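Local coordinates for protein response regulator receiver modulated diguanylate cyclase with PAS/PAC sensor (Desulfovibrio desulfuricans subsp. desulfuricans, PDB 3CG0) that probably acts as the phosphate-accepting receiver domain of a two-component signalling protein that also carries PAS and diguanylate cyclase domains, at residues L59-L64 / L109-A114; A75-A78 / N82-I85; I85-S90 / Q98-V103; N104-L109 / E123-K128. All coordinates share one frame; numbering follows the deposited sequence.

Contact 1: residues L59-L64 / L109-A114; sequences LVDIML and LAKPVA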
loop_
_atom_site.group_PDB
_atom_site.type_symbol
_atom_site.label_atom_id
_atom_site.label_comp_id
_atom_site.label_asym_id
_atom_site.label_seq_id
_atom_site.Cartn_x
_atom_site.Cartn_y
_atom_site.Cartn_z
ATOM N N LEU C 59 19.243 9.919 -20.353
ATOM C CA LEU C 59 20.214 10.847 -19.779
ATOM C C LEU C 59 20.554 11.872 -20.833
ATOM O O LEU C 59 21.037 11.513 -21.892
ATOM C CB LEU C 59 21.480 10.120 -19.319
ATOM C CG LEU C 59 21.347 8.968 -18.317
ATOM C CD1 LEU C 59 22.716 8.592 -17.807
ATOM C CD2 LEU C 59 20.430 9.320 -17.164
ATOM N N VAL C 60 20.271 13.144 -20.559
ATOM C CA VAL C 60 20.388 14.205 -21.571
ATOM C C VAL C 60 21.406 15.244 -21.123
ATOM O O VAL C 60 21.386 15.681 -19.958
ATOM C CB VAL C 60 19.010 14.884 -21.870
ATOM C CG1 VAL C 60 19.138 15.976 -22.955
ATOM C CG2 VAL C 60 17.975 13.861 -22.330
ATOM N N ASP C 61 22.310 15.640 -22.023
ATOM C CA ASP C 61 23.197 16.745 -21.679
ATOM C C ASP C 61 22.436 18.034 -21.852
ATOM O O ASP C 61 21.919 18.327 -22.941
ATOM C CB ASP C 61 24.495 16.770 -22.482
ATOM C CG ASP C 61 25.611 17.508 -21.745
ATOM O OD1 ASP C 61 25.466 18.716 -21.457
ATOM O OD2 ASP C 61 26.633 16.872 -21.421
ATOM N N ILE C 62 22.367 18.801 -20.766
ATOM C CA ILE C 62 21.587 20.029 -20.734
ATOM C C ILE C 62 22.135 21.050 -21.729
ATOM O O ILE C 62 21.394 21.884 -22.238
ATOM C CB ILE C 62 21.479 20.602 -19.281
ATOM C CG1 ILE C 62 20.293 21.568 -19.153
ATOM C CG2 ILE C 62 22.809 21.237 -18.790
ATOM C CD1 ILE C 62 19.796 21.723 -17.726
ATOM N N MET C 63 23.422 20.911 -22.047
ATOM C CA MET C 63 24.163 21.884 -22.837
ATOM C C MET C 63 24.305 21.538 -24.321
ATOM O O MET C 63 25.108 22.174 -25.014
ATOM C CB MET C 63 25.541 22.126 -22.197
ATOM C CG MET C 63 25.759 23.551 -21.667
ATOM S SD MET C 63 24.684 24.113 -20.324
ATOM C CE MET C 63 24.329 25.769 -20.900
ATOM N N LEU C 64 23.542 20.553 -24.786
ATOM C CA LEU C 64 23.513 20.202 -26.199
ATOM C C LEU C 64 23.201 21.417 -27.065
ATOM O O LEU C 64 22.426 22.290 -26.673
ATOM C CB LEU C 64 22.487 19.097 -26.455
ATOM C CG LEU C 64 23.029 17.667 -26.510
ATOM C CD1 LEU C 64 21.968 16.710 -27.033
ATOM C CD2 LEU C 64 24.285 17.600 -27.365
ATOM N N LEU C 109 22.630 15.788 -12.860
ATOM C CA LEU C 109 23.901 15.141 -12.523
ATOM C C LEU C 109 25.066 15.902 -13.138
ATOM O O LEU C 109 25.158 16.010 -14.362
ATOM C CB LEU C 109 23.905 13.681 -12.998
ATOM C CG LEU C 109 23.759 12.552 -11.963
ATOM C CD1 LEU C 109 23.167 12.993 -10.634
ATOM C CD2 LEU C 109 22.960 11.408 -12.544
ATOM N N ALA C 110 25.940 16.437 -12.287
ATOM C CA ALA C 110 27.089 17.208 -12.745
ATOM C C ALA C 110 28.256 16.301 -13.105
ATOM O O ALA C 110 28.637 15.433 -12.320
ATOM C CB ALA C 110 27.500 18.224 -11.692
ATOM N N LYS C 111 28.815 16.496 -14.298
ATOM C CA LYS C 111 29.958 15.701 -14.748
ATOM C C LYS C 111 31.273 16.239 -14.159
ATOM O O LYS C 111 31.434 17.459 -14.040
ATOM C CB LYS C 111 29.999 15.586 -16.285
ATOM C CG LYS C 111 30.043 16.904 -17.056
ATOM C CD LYS C 111 29.020 16.914 -18.192
ATOM C CE LYS C 111 29.471 16.139 -19.417
ATOM N NZ LYS C 111 29.891 17.063 -20.495
ATOM N N PRO C 112 32.208 15.340 -13.763
ATOM C CA PRO C 112 32.178 13.867 -13.800
ATOM C C PRO C 112 31.187 13.265 -12.807
ATOM O O PRO C 112 31.206 13.594 -11.615
ATOM C CB PRO C 112 33.616 13.467 -13.429
ATOM C CG PRO C 112 34.426 14.724 -13.552
ATOM C CD PRO C 112 33.482 15.827 -13.207
ATOM N N VAL C 113 30.320 12.403 -13.331
ATOM C CA VAL C 113 29.233 11.806 -12.576
ATOM C C VAL C 113 29.783 10.671 -11.721
ATOM O O VAL C 113 30.477 9.791 -12.232
ATOM C CB VAL C 113 28.121 11.275 -13.534
ATOM C CG1 VAL C 113 26.982 10.619 -12.761
ATOM C CG2 VAL C 113 27.591 12.399 -14.431
ATOM N N ALA C 114 29.492 10.710 -10.421
ATOM C CA ALA C 114 29.768 9.578 -9.544
ATOM C C ALA C 114 28.795 8.447 -9.859
ATOM O O ALA C 114 27.593 8.678 -10.012
ATOM C CB ALA C 114 29.659 9.995 -8.082
#
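The carboxylate of Asp61, approached from the far segment by Lys111, is gripped on its own side by the backbone: Met63 N donates to Asp61 OD1 at 3.1 Å, with an angle of 159° at the hydrogen. This Asx turn uses the anti lone pair of OD1, the one pointing away from OD2, and sits within a type I turn from Asp61 to Leu64. The other oxygen faces Lys111. Lys111 NZ lies 3.4 Å from Asp61 OD2, a salt bridge whose hydrogen bond is weak, and Lys111 CE stands nearly as close to the same oxygen at 3.6 Å. The lysine reaches it by a bent path: its CG stands between the backbone N and the carbonyl carbon (chi1 57°), and the chain turns again at each of the three torsions beyond, meeting the carboxylate at about a right angle. A cis peptide bond joins Lys111 to Pro112. Lys111 NZ also has a long, weak ion pair with Glu16 OE2, while Glu16 OE1 lies close to Asp61 OD2. An aspartate ending the central strand, faced by a lysine followed by a cis proline, marks the phosphorylation site of receiver domains, and Asp61 is the predicted phosphoacceptor. The chemistry implies a division of labour: the Asx turn fixes one carboxylate oxygen, while the lysine, only loosely engaged here, is probably placed to meet a phosphoryl group.

Contact 2: residues A75-A78 / N82-I85; sequences ARLA and NLPI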
loop_
_atom_site.group_PDB
_atom_site.type_symbol
_atom_site.label_atom_id
_atom_site.label_comp_id
_atom_site.label_asym_id
_atom_site.label_seq_id
_atom_site.Cartn_x
_atom_site.Cartn_y
_atom_site.Cartn_z
ATOM N N ALA C 75 12.397 17.653 -23.362
ATOM C CA ALA C 75 10.957 17.970 -23.463
ATOM C C ALA C 75 10.208 16.994 -24.347
ATOM O O ALA C 75 9.131 16.525 -23.979
ATOM C CB ALA C 75 10.735 19.400 -23.958
ATOM N N ARG C 76 10.794 16.646 -25.490
ATOM C CA ARG C 76 10.150 15.707 -26.394
ATOM C C ARG C 76 10.195 14.258 -25.938
ATOM O O ARG C 76 9.204 13.540 -26.067
ATOM C CB ARG C 76 10.679 15.863 -27.817
ATOM C CG ARG C 76 9.880 16.886 -28.607
ATOM C CD ARG C 76 10.669 17.443 -29.772
ATOM N NE ARG C 76 9.973 18.552 -30.425
ATOM C CZ ARG C 76 10.073 19.835 -30.070
ATOM N NH1 ARG C 76 10.840 20.206 -29.048
ATOM N NH2 ARG C 76 9.394 20.756 -30.746
ATOM N N LEU C 77 11.331 13.830 -25.403
ATOM C CA LEU C 77 11.450 12.482 -24.838
ATOM C C LEU C 77 10.507 12.284 -23.644
ATOM O O LEU C 77 9.871 11.234 -23.523
ATOM C CB LEU C 77 12.908 12.192 -24.439
ATOM C CG LEU C 77 13.980 12.186 -25.542
ATOM C CD1 LEU C 77 15.369 12.144 -24.947
ATOM C CD2 LEU C 77 13.782 11.054 -26.529
ATOM N N ALA C 78 10.414 13.296 -22.780
ATOM C CA ALA C 78 9.563 13.247 -21.574
ATOM C C ALA C 78 8.069 13.242 -21.847
ATOM O O ALA C 78 7.301 12.653 -21.085
ATOM C CB ALA C 78 9.896 14.384 -20.635
ATOM N N ASN C 82 7.157 9.342 -22.864
ATOM C CA ASN C 82 6.946 9.248 -21.412
ATOM C C ASN C 82 8.157 8.749 -20.602
ATOM O O ASN C 82 8.020 8.006 -19.622
ATOM C CB ASN C 82 5.672 8.456 -21.072
ATOM C CG ASN C 82 5.023 8.942 -19.787
ATOM O OD1 ASN C 82 5.175 8.328 -18.727
ATOM N ND2 ASN C 82 4.329 10.076 -19.868
ATOM N N LEU C 83 9.340 9.168 -21.046
ATOM C CA LEU C 83 10.593 8.847 -20.397
ATOM C C LEU C 83 10.818 9.808 -19.255
ATOM O O LEU C 83 10.590 11.014 -19.396
ATOM C CB LEU C 83 11.761 8.995 -21.385
ATOM C CG LEU C 83 12.369 7.813 -22.143
ATOM C CD1 LEU C 83 11.351 6.736 -22.483
ATOM C CD2 LEU C 83 13.069 8.311 -23.405
ATOM N N PRO C 84 11.256 9.278 -18.106
ATOM C CA PRO C 84 11.873 10.101 -17.085
ATOM C C PRO C 84 13.217 10.637 -17.579
ATOM O O PRO C 84 13.918 9.964 -18.327
ATOM C CB PRO C 84 12.131 9.131 -15.940
ATOM C CG PRO C 84 11.392 7.894 -16.257
ATOM C CD PRO C 84 11.168 7.862 -17.723
ATOM N N ILE C 85 13.575 11.823 -17.105
ATOM C CA ILE C 85 14.729 12.550 -17.569
ATOM C C ILE C 85 15.648 12.885 -16.417
ATOM O O ILE C 85 15.210 13.456 -15.417
ATOM C CB ILE C 85 14.305 13.892 -18.225
ATOM C CG1 ILE C 85 13.371 13.640 -19.422
ATOM C CG2 ILE C 85 15.536 14.703 -18.635
ATOM C CD1 ILE C 85 13.890 12.609 -20.440
#
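Ile85 carries its CG1 anti to the carbonyl carbon (chi1 -60°) and then bends again at chi2 (-51°), which sets two successive carbons of one branch against the last turns of helix 70-80. CG1 meets the methyl of Ala78, with Ile85 CG1 3.8 Å from Ala78 CB, and the tip passes on to Leu77, where Ile85 CD1 is 4.1 Å from Leu77 CB. Leu83 approaches the same carbon by its CD2 branch, at 4.0 Å from Leu77 CB, so that Leu77 CB is shared between two residues of the returning chain. The backbone supplies the polar part. Leu83 N donates to Leu77 O over 3.3 Å, a straight bond (166° at the hydrogen) in which the donor is nevertheless tilted well away from the carbonyl plane. Two CA-H...O contacts bracket it: Asn82 CA lies 3.4 Å from Ala78 O, and Ala78 CA lies 3.3 Å from Leu83 O. Asn82 makes the reversal possible, being the first residue to leave the helical conformation and doing so with positive phi. Main-chain and apolar contacts together join the helix end to the departing chain. Here the chain turns from helix 70-80 into strand 85-89: Leu77 and Leu83 both rest on Ala58 of strand 57-61, Leu77 also meets Val47 and Ala50 of helix 43-53, and Pro84 faces Lys129 of helix 115-132.

Contact 3: residues I85-S90 / Q98-V103; sequences IIFITS and QRAKRV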
loop_
_atom_site.group_PDB
_atom_site.type_symbol
_atom_site.label_atom_id
_atom_site.label_comp_id
_atom_site.label_asym_id
_atom_site.label_seq_id
_atom_site.Cartn_x
_atom_site.Cartn_y
_atom_site.Cartn_z
ATOM N N ILE C 85 13.575 11.823 -17.105
ATOM C CA ILE C 85 14.729 12.550 -17.569
ATOM C C ILE C 85 15.648 12.885 -16.417
ATOM O O ILE C 85 15.210 13.456 -15.417
ATOM C CB ILE C 85 14.305 13.892 -18.225
ATOM C CG1 ILE C 85 13.371 13.640 -19.422
ATOM C CG2 ILE C 85 15.536 14.703 -18.635
ATOM C CD1 ILE C 85 13.890 12.609 -20.440
ATOM N N ILE C 86 16.921 12.544 -16.572
ATOM C CA ILE C 86 17.957 13.120 -15.732
ATOM C C ILE C 86 18.835 13.956 -16.635
ATOM O O ILE C 86 19.267 13.483 -17.691
ATOM C CB ILE C 86 18.788 12.039 -15.022
ATOM C CG1 ILE C 86 17.854 11.073 -14.291
ATOM C CG2 ILE C 86 19.826 12.676 -14.069
ATOM C CD1 ILE C 86 18.561 10.032 -13.477
ATOM N N PHE C 87 19.058 15.216 -16.260
ATOM C CA PHE C 87 19.942 16.064 -17.047
ATOM C C PHE C 87 21.368 15.875 -16.605
ATOM O O PHE C 87 21.651 15.800 -15.418
ATOM C CB PHE C 87 19.588 17.540 -16.929
ATOM C CG PHE C 87 18.447 17.966 -17.795
ATOM C CD1 PHE C 87 18.562 17.985 -19.188
ATOM C CD2 PHE C 87 17.269 18.410 -17.214
ATOM C CE1 PHE C 87 17.513 18.398 -19.961
ATOM C CE2 PHE C 87 16.201 18.829 -17.990
ATOM C CZ PHE C 87 16.316 18.819 -19.358
ATOM N N ILE C 88 22.262 15.800 -17.578
ATOM C CA ILE C 88 23.701 15.799 -17.333
ATOM C C ILE C 88 24.194 17.233 -17.492
ATOM O O ILE C 88 23.980 17.857 -18.536
ATOM C CB ILE C 88 24.437 14.839 -18.303
ATOM C CG1 ILE C 88 23.827 13.424 -18.249
ATOM C CG2 ILE C 88 25.926 14.827 -18.022
ATOM C CD1 ILE C 88 23.853 12.760 -16.854
ATOM N N THR C 89 24.826 17.768 -16.453
ATOM C CA THR C 89 25.167 19.189 -16.436
ATOM C C THR C 89 26.668 19.454 -16.363
ATOM O O THR C 89 27.442 18.617 -15.895
ATOM C CB THR C 89 24.492 19.950 -15.259
ATOM O OG1 THR C 89 25.082 19.546 -14.019
ATOM C CG2 THR C 89 22.998 19.707 -15.215
ATOM N N SER C 90 27.072 20.628 -16.839
ATOM C CA SER C 90 28.404 21.153 -16.567
ATOM C C SER C 90 28.355 22.648 -16.266
ATOM O O SER C 90 28.864 23.099 -15.240
ATOM C CB SER C 90 29.337 20.885 -17.749
ATOM O OG SER C 90 28.777 21.363 -18.960
ATOM N N GLN C 98 16.116 27.396 -16.161
ATOM C CA GLN C 98 14.733 27.879 -16.137
ATOM C C GLN C 98 13.897 27.085 -17.129
ATOM O O GLN C 98 12.789 26.661 -16.799
ATOM C CB GLN C 98 14.632 29.371 -16.489
ATOM C CG GLN C 98 15.507 30.311 -15.680
ATOM C CD GLN C 98 14.777 30.972 -14.541
ATOM O OE1 GLN C 98 14.370 30.320 -13.576
ATOM N NE2 GLN C 98 14.624 32.285 -14.636
ATOM N N ARG C 99 14.424 26.890 -18.340
ATOM C CA ARG C 99 13.710 26.134 -19.372
ATOM C C ARG C 99 13.708 24.643 -19.063
ATOM O O ARG C 99 12.779 23.931 -19.437
ATOM C CB ARG C 99 14.296 26.346 -20.772
ATOM C CG ARG C 99 14.969 27.672 -21.020
ATOM C CD ARG C 99 14.868 28.123 -22.475
ATOM N NE ARG C 99 14.731 27.036 -23.448
ATOM C CZ ARG C 99 15.741 26.469 -24.105
ATOM N NH1 ARG C 99 16.996 26.848 -23.890
ATOM N NH2 ARG C 99 15.492 25.501 -24.977
ATOM N N ALA C 100 14.754 24.179 -18.382
ATOM C CA ALA C 100 14.862 22.776 -17.989
ATOM C C ALA C 100 13.835 22.426 -16.916
ATOM O O ALA C 100 13.309 21.323 -16.908
ATOM C CB ALA C 100 16.254 22.466 -17.514
ATOM N N LYS C 101 13.540 23.381 -16.033
ATOM C CA LYS C 101 12.469 23.245 -15.039
ATOM C C LYS C 101 11.141 22.792 -15.669
ATOM O O LYS C 101 10.471 21.912 -15.135
ATOM C CB LYS C 101 12.271 24.567 -14.287
ATOM C CG LYS C 101 11.418 24.452 -13.022
ATOM C CD LYS C 101 10.686 25.753 -12.676
ATOM C CE LYS C 101 11.509 26.687 -11.785
ATOM N NZ LYS C 101 12.426 27.568 -12.566
ATOM N N ARG C 102 10.797 23.374 -16.817
ATOM C CA ARG C 102 9.515 23.120 -17.492
ATOM C C ARG C 102 9.313 21.721 -18.075
ATOM O O ARG C 102 8.170 21.312 -18.297
ATOM C CB ARG C 102 9.255 24.164 -18.586
ATOM C CG ARG C 102 8.727 25.491 -18.068
ATOM C CD ARG C 102 9.760 26.601 -18.141
ATOM N NE ARG C 102 9.925 27.108 -19.504
ATOM C CZ ARG C 102 10.548 28.244 -19.821
ATOM N NH1 ARG C 102 11.076 29.017 -18.876
ATOM N NH2 ARG C 102 10.643 28.612 -21.094
ATOM N N VAL C 103 10.397 20.985 -18.329
ATOM C CA VAL C 103 10.264 19.588 -18.775
ATOM C C VAL C 103 10.076 18.678 -17.550
ATOM O O VAL C 103 9.757 17.494 -17.681
ATOM C CB VAL C 103 11.449 19.107 -19.700
ATOM C CG1 VAL C 103 12.027 20.259 -20.508
ATOM C CG2 VAL C 103 12.551 18.414 -18.922
#
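The ring of Phe87 receives Ala100 and Val103 obliquely, neither squarely over a face nor at an edge, while Ile85 CG2, from two residues earlier in the same strand, sits over the centre of one face. Contact across the segments is concentrated at the outer end of the ring. Phe87 CE2 lies 3.7 Å from Ala100 CB and 3.8 Å from Val103 CG2; the neighbouring atom Phe87 CZ touches the same two methyls, standing 3.8 Å from Val103 CG2. With CG anti to the carbonyl carbon (chi1 -80°), the ring is carried out from strand 85-89 towards the helix, and the Val103 side chain comes to meet it from the opposite direction. The two methyl-bearing residues are one turn apart, a spacing kept by the backbone bond from Val103 N to Ala100 O at 3.3 Å, and this is why both can address one aromatic group. The contact joins the first strand of a beta-alpha-beta unit to helix 94-101 and its end, ahead of the return into strand 107-110. Ala74, Ile62 and Pro105 also touch Phe87, which places the ring in the core between sheet and helices. No hydrogen bond spans the two segments, so the chemistry is apolar throughout: the fit of one ring end against two methyl groups, with their removal from water, probably accounts for much of the cohesion between these two segments.

Contact 4: residues N104-L109 / E123-K128; sequences NPFGYL and EMAIHK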
loop_
_atom_site.group_PDB
_atom_site.type_symbol
_atom_site.label_atom_id
_atom_site.label_comp_id
_atom_site.label_asym_id
_atom_site.label_seq_id
_atom_site.Cartn_x
_atom_site.Cartn_y
_atom_site.Cartn_z
ATOM N N ASN C 104 10.227 19.279 -16.372
ATOM C CA ASN C 104 10.261 18.595 -15.074
ATOM C C ASN C 104 11.114 17.327 -15.060
ATOM O O ASN C 104 10.572 16.214 -15.083
ATOM C CB ASN C 104 8.851 18.326 -14.526
ATOM C CG ASN C 104 8.873 17.836 -13.074
ATOM O OD1 ASN C 104 9.639 18.340 -12.239
ATOM N ND2 ASN C 104 8.051 16.832 -12.780
ATOM N N PRO C 105 12.455 17.488 -15.035
ATOM C CA PRO C 105 13.301 16.312 -14.957
ATOM C C PRO C 105 13.307 15.789 -13.536
ATOM O O PRO C 105 12.844 16.460 -12.618
ATOM C CB PRO C 105 14.681 16.863 -15.281
ATOM C CG PRO C 105 14.637 18.242 -14.729
ATOM C CD PRO C 105 13.256 18.727 -15.047
ATOM N N PHE C 106 13.854 14.601 -13.361
ATOM C CA PHE C 106 13.964 14.017 -12.060
ATOM C C PHE C 106 15.028 14.720 -11.212
ATOM O O PHE C 106 14.836 14.970 -10.021
ATOM C CB PHE C 106 14.312 12.549 -12.206
ATOM C CG PHE C 106 14.621 11.900 -10.914
ATOM C CD1 PHE C 106 13.589 11.539 -10.056
ATOM C CD2 PHE C 106 15.939 11.679 -10.536
ATOM C CE1 PHE C 106 13.869 10.942 -8.848
ATOM C CE2 PHE C 106 16.228 11.080 -9.338
ATOM C CZ PHE C 106 15.189 10.723 -8.496
ATOM N N GLY C 107 16.160 15.021 -11.837
ATOM C CA GLY C 107 17.260 15.697 -11.168
ATOM C C GLY C 107 18.294 16.140 -12.183
ATOM O O GLY C 107 18.031 16.119 -13.390
ATOM N N TYR C 108 19.461 16.538 -11.671
ATOM C CA TYR C 108 20.584 17.013 -12.464
ATOM C C TYR C 108 21.853 16.353 -11.947
ATOM O O TYR C 108 22.111 16.330 -10.743
ATOM C CB TYR C 108 20.714 18.542 -12.364
ATOM C CG TYR C 108 19.465 19.304 -12.770
ATOM C CD1 TYR C 108 19.314 19.789 -14.064
ATOM C CD2 TYR C 108 18.440 19.543 -11.854
ATOM C CE1 TYR C 108 18.175 20.473 -14.435
ATOM C CE2 TYR C 108 17.299 20.217 -12.220
ATOM C CZ TYR C 108 17.174 20.685 -13.511
ATOM O OH TYR C 108 16.044 21.369 -13.875
ATOM N N LEU C 109 22.630 15.788 -12.860
ATOM C CA LEU C 109 23.901 15.141 -12.523
ATOM C C LEU C 109 25.066 15.902 -13.138
ATOM O O LEU C 109 25.158 16.010 -14.362
ATOM C CB LEU C 109 23.905 13.681 -12.998
ATOM C CG LEU C 109 23.759 12.552 -11.963
ATOM C CD1 LEU C 109 23.167 12.993 -10.634
ATOM C CD2 LEU C 109 22.960 11.408 -12.544
ATOM N N GLU C 123 17.361 4.474 -10.303
ATOM C CA GLU C 123 16.439 3.664 -9.503
ATOM C C GLU C 123 15.246 4.482 -9.029
ATOM O O GLU C 123 14.096 4.084 -9.229
ATOM C CB GLU C 123 17.152 3.048 -8.295
ATOM C CG GLU C 123 17.865 1.728 -8.581
ATOM C CD GLU C 123 18.225 0.937 -7.314
ATOM O OE1 GLU C 123 18.468 -0.288 -7.437
ATOM O OE2 GLU C 123 18.272 1.531 -6.206
ATOM N N MET C 124 15.532 5.635 -8.437
ATOM C CA MET C 124 14.497 6.526 -7.912
ATOM C C MET C 124 13.622 7.147 -9.000
ATOM O O MET C 124 12.431 7.319 -8.800
ATOM C CB MET C 124 15.121 7.633 -7.060
ATOM C CG MET C 124 15.536 7.252 -5.634
ATOM S SD MET C 124 14.128 6.981 -4.538
ATOM C CE MET C 124 14.022 5.179 -4.530
ATOM N N ALA C 125 14.217 7.473 -10.145
ATOM C CA ALA C 125 13.479 8.080 -11.263
ATOM C C ALA C 125 12.457 7.135 -11.866
ATOM O O ALA C 125 11.311 7.514 -12.081
ATOM C CB ALA C 125 14.431 8.561 -12.315
ATOM N N ILE C 126 12.878 5.902 -12.121
ATOM C CA ILE C 126 12.007 4.850 -12.650
ATOM C C ILE C 126 10.942 4.439 -11.634
ATOM O O ILE C 126 9.789 4.205 -11.997
ATOM C CB ILE C 126 12.846 3.605 -13.072
ATOM C CG1 ILE C 126 13.807 3.975 -14.207
ATOM C CG2 ILE C 126 11.942 2.428 -13.473
ATOM C CD1 ILE C 126 14.857 2.954 -14.481
ATOM N N HIS C 127 11.333 4.356 -10.362
ATOM C CA HIS C 127 10.389 4.041 -9.291
ATOM C C HIS C 127 9.300 5.105 -9.162
ATOM O O HIS C 127 8.127 4.781 -9.149
ATOM C CB HIS C 127 11.114 3.858 -7.951
ATOM C CG HIS C 127 10.249 3.288 -6.867
ATOM N ND1 HIS C 127 10.370 3.666 -5.545
ATOM C CD2 HIS C 127 9.257 2.365 -6.906
ATOM C CE1 HIS C 127 9.489 3.003 -4.816
ATOM N NE2 HIS C 127 8.802 2.205 -5.618
ATOM N N LYS C 128 9.696 6.370 -9.072
ATOM C CA LYS C 128 8.750 7.482 -9.089
ATOM C C LYS C 128 7.780 7.364 -10.262
ATOM O O LYS C 128 6.570 7.520 -10.079
ATOM C CB LYS C 128 9.484 8.828 -9.131
ATOM C CG LYS C 128 8.569 10.040 -9.244
ATOM C CD LYS C 128 9.353 11.325 -9.203
ATOM C CE LYS C 128 8.485 12.509 -9.619
ATOM N NZ LYS C 128 9.318 13.733 -9.740
HETATM O O HOH W 1 10.180 14.348 -12.433
HETATM O O HOH W 2 12.275 14.833 -8.973
#
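Phe106 meets helix 115-132 with its ring laid over Ala125: Ala125 CB stands 3.8 Å from the centroid of the Phe106 ring and only 19° off its normal, a CH-pi contact. The first torsion explains the reach, since CG lies anti to the backbone N (chi1 172°) and the ring is thrown forward from the loop onto the helix. Its far end runs against Met124, where Phe106 CZ is 3.4 Å from Met124 CB in an oblique approach. CB is the part of Met124 that touches, and the bends at chi2 and chi3 lead the thioether away from the ring. Lys128 behaves in the reverse manner. Fully extended through all four torsions, it passes the ring edge, with Lys128 CD 4.3 Å from Phe106 CD1, and carries its ammonium group beyond the aromatic to the loop. There it works through water: one water accepts from Lys128 NZ at 2.9 Å and donates to Asn104 O at 3.3 Å, and a second lies 2.8 Å from Phe106 O, with a weak link to the same NZ. Lys128 NZ also bonds to Pro105 O of the second subunit, Asn104 OD1 to Lys128 NZ of that subunit, and Phe106 meets Phe106 of that subunit, their planes at about 40°. Tyr108 likewise bonds to Glu132 of the second subunit. Pairing across a surface formed by helix 94-101, strand 107-110 and helix 115-132 is a familiar mode of dimerisation in receiver domains, and this contact builds part of that surface.

How the contacts relate
Followed from the N terminus, the chain first enters contact 1 at 59-64 and closes that long loop only at 109-114, bringing the ends of strands 57-61 and 107-110 together across strand 85-89. Contacts 2 and 3 both fall within this span. Contact 2 closes a short turn from helix 70-80 into strand 85-89, and contact 3 begins on the residue where it ends, Ile85, to tie that strand to helix 94-101. Contact 4 follows contacts 2 and 3 in series but crosses contact 1, sharing Leu109 before reaching helix 115-132. Together they bind the sheet to three helices, with contacts 1, 3 and 4 also reaching the second subunit, contact 4 most extensively.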